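Side-chain contact in aldo-keto reductase family 1, member B4 (Aldose reductase) (Schistosoma japonicum, PDB 4HBK), which probably reduces aldehyde substrates with NADPH, as an aldose reductase of the aldo-keto reductase family: residues 198-201 and 202-206. Sequence-based numbering, arbitrary orientation.
Sequences RQIQ and NILEH
Ile200 and Leu204 sit one turn apart on helix 197-206, with their side chains running alongside each other. The methyl CG2 of Ile200 meets CD1 of Leu204 at 4.0 Å. With chi1 at -60°, CG1 of Ile200 turns away from the carbonyl carbon, and CG2 is left on the carbonyl side, facing Leu204. Tyr230 of helix 225-233 packs on both residues. Ile203 lies against the carbonyl of the preceding turn, with CG1 3.6 Å from Gln199 O, and its side chain also touches His171 and Trp175 of helix 171-183. The helix bond from Ile203 N to Gln199 O measures 3.1 Å. This is the tight part of the contact.

The polar side is looser. Gln199 O also accepts a hydrogen bond from a water, whose O lies 2.8 Å from Gln199 O. The same water accepts from Asn202 ND2, so it bridges the backbone to the amide. Asn202 ND2 has a second partner in Glu172. Near the end of the helix, exposed His206 donates from ND1 to Asn202 O at 3.0 Å, nearly straight at 165° and in the plane of its ring. This bond implies a proton on ND1.

The helix joins strands 187-193 and 213-217 in a beta-alpha-beta unit of the (beta/alpha)8 barrel. The chemistry divides by face: apolar branches pack against neighbouring helices, while on the wetter side water and imidazole each donate to a backbone carbonyl.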
loop_
_atom_site.group_PDB
_atom_site.type_symbol
_atom_site.label_atom_id
_atom_site.label_comp_id
_atom_site.label_asym_id
_atom_site.label_seq_id
_atom_site.Cartn_x
_atom_site.Cartn_y
_atom_site.Cartn_z
ATOM N N ARG A 198 -13.904 -6.416 10.650
ATOM C CA ARG A 198 -14.919 -7.427 10.348
ATOM C C ARG A 198 -14.505 -8.246 9.133
ATOM O O ARG A 198 -14.536 -9.474 9.153
ATOM C CB ARG A 198 -16.244 -6.717 10.035
ATOM C CG ARG A 198 -17.524 -7.457 10.385
ATOM C CD ARG A 198 -18.713 -6.933 9.549
ATOM N NE ARG A 198 -18.619 -7.432 8.171
ATOM C CZ ARG A 198 -18.506 -6.679 7.073
ATOM N NH1 ARG A 198 -18.489 -5.349 7.150
ATOM N NH2 ARG A 198 -18.410 -7.266 5.885
ATOM N N GLN A 199 -14.114 -7.545 8.074
ATOM C CA GLN A 199 -13.786 -8.177 6.803
ATOM C C GLN A 199 -12.502 -8.994 6.900
ATOM O O GLN A 199 -12.399 -10.076 6.329
ATOM C CB GLN A 199 -13.688 -7.116 5.705
ATOM C CG GLN A 199 -15.027 -6.467 5.384
ATOM C CD GLN A 199 -14.876 -5.226 4.535
ATOM O OE1 GLN A 199 -13.902 -4.483 4.674
ATOM N NE2 GLN A 199 -15.837 -4.988 3.648
ATOM N N ILE A 200 -11.524 -8.483 7.634
ATOM C CA ILE A 200 -10.298 -9.238 7.878
ATOM C C ILE A 200 -10.589 -10.502 8.710
ATOM O O ILE A 200 -10.125 -11.591 8.382
ATOM C CB ILE A 200 -9.243 -8.365 8.583
ATOM C CG1 ILE A 200 -8.899 -7.155 7.712
ATOM C CG2 ILE A 200 -8.002 -9.208 8.942
ATOM C CD1 ILE A 200 -8.071 -6.079 8.417
ATOM N N GLN A 201 -11.367 -10.348 9.779
ATOM C CA GLN A 201 -11.785 -11.486 10.592
ATOM C C GLN A 201 -12.303 -12.599 9.695
ATOM O O GLN A 201 -11.866 -13.738 9.797
ATOM C CB GLN A 201 -12.860 -11.078 11.605
ATOM C CG GLN A 201 -12.305 -10.371 12.849
ATOM C CD GLN A 201 -13.398 -9.786 13.747
ATOM O OE1 GLN A 201 -14.390 -9.238 13.266
ATOM N NE2 GLN A 201 -13.216 -9.903 15.057
ATOM N N ASN A 202 -13.218 -12.258 8.797
ATOM C CA ASN A 202 -13.815 -13.238 7.902
ATOM C C ASN A 202 -12.794 -13.923 7.000
ATOM O O ASN A 202 -12.867 -15.132 6.788
ATOM C CB ASN A 202 -14.899 -12.598 7.039
ATOM C CG ASN A 202 -15.481 -13.571 6.032
ATOM O OD1 ASN A 202 -16.175 -14.514 6.405
ATOM N ND2 ASN A 202 -15.203 -13.349 4.750
ATOM N N ILE A 203 -11.861 -13.153 6.450
ATOM C CA ILE A 203 -10.796 -13.733 5.632
ATOM C C ILE A 203 -9.992 -14.741 6.462
ATOM O O ILE A 203 -9.701 -15.850 6.004
ATOM C CB ILE A 203 -9.834 -12.648 5.080
ATOM C CG1 ILE A 203 -10.467 -11.892 3.907
ATOM C CG2 ILE A 203 -8.514 -13.276 4.651
ATOM C CD1 ILE A 203 -10.516 -12.693 2.642
ATOM N N LEU A 204 -9.641 -14.351 7.685
ATOM C CA LEU A 204 -8.816 -15.202 8.548
ATOM C C LEU A 204 -9.555 -16.457 8.998
ATOM O O LEU A 204 -8.941 -17.494 9.256
ATOM C CB LEU A 204 -8.342 -14.434 9.786
ATOM C CG LEU A 204 -7.209 -13.428 9.614
ATOM C CD1 LEU A 204 -7.127 -12.557 10.849
ATOM C CD2 LEU A 204 -5.903 -14.171 9.387
ATOM N N GLU A 205 -10.871 -16.349 9.100
ATOM C CA GLU A 205 -11.710 -17.467 9.511
ATOM C C GLU A 205 -11.801 -18.545 8.423
ATOM O O GLU A 205 -12.028 -19.716 8.719
ATOM C CB GLU A 205 -13.111 -16.964 9.890
ATOM C CG GLU A 205 -13.596 -17.399 11.275
ATOM C CD GLU A 205 -13.939 -18.887 11.346
ATOM O OE1 GLU A 205 -13.014 -19.716 11.518
ATOM O OE2 GLU A 205 -15.140 -19.229 11.232
ATOM N N HIS A 206 -11.619 -18.152 7.165
ATOM C CA HIS A 206 -11.823 -19.081 6.051
ATOM C C HIS A 206 -10.538 -19.504 5.360
ATOM O O HIS A 206 -10.535 -20.455 4.584
ATOM C CB HIS A 206 -12.729 -18.455 4.987
ATOM C CG HIS A 206 -14.174 -18.403 5.369
ATOM N ND1 HIS A 206 -14.740 -17.320 6.009
ATOM C CD2 HIS A 206 -15.177 -19.297 5.187
ATOM C CE1 HIS A 206 -16.025 -17.551 6.213
ATOM N NE2 HIS A 206 -16.316 -18.742 5.721
HETATM O O HOH W 1 -14.456 -10.428 4.473
#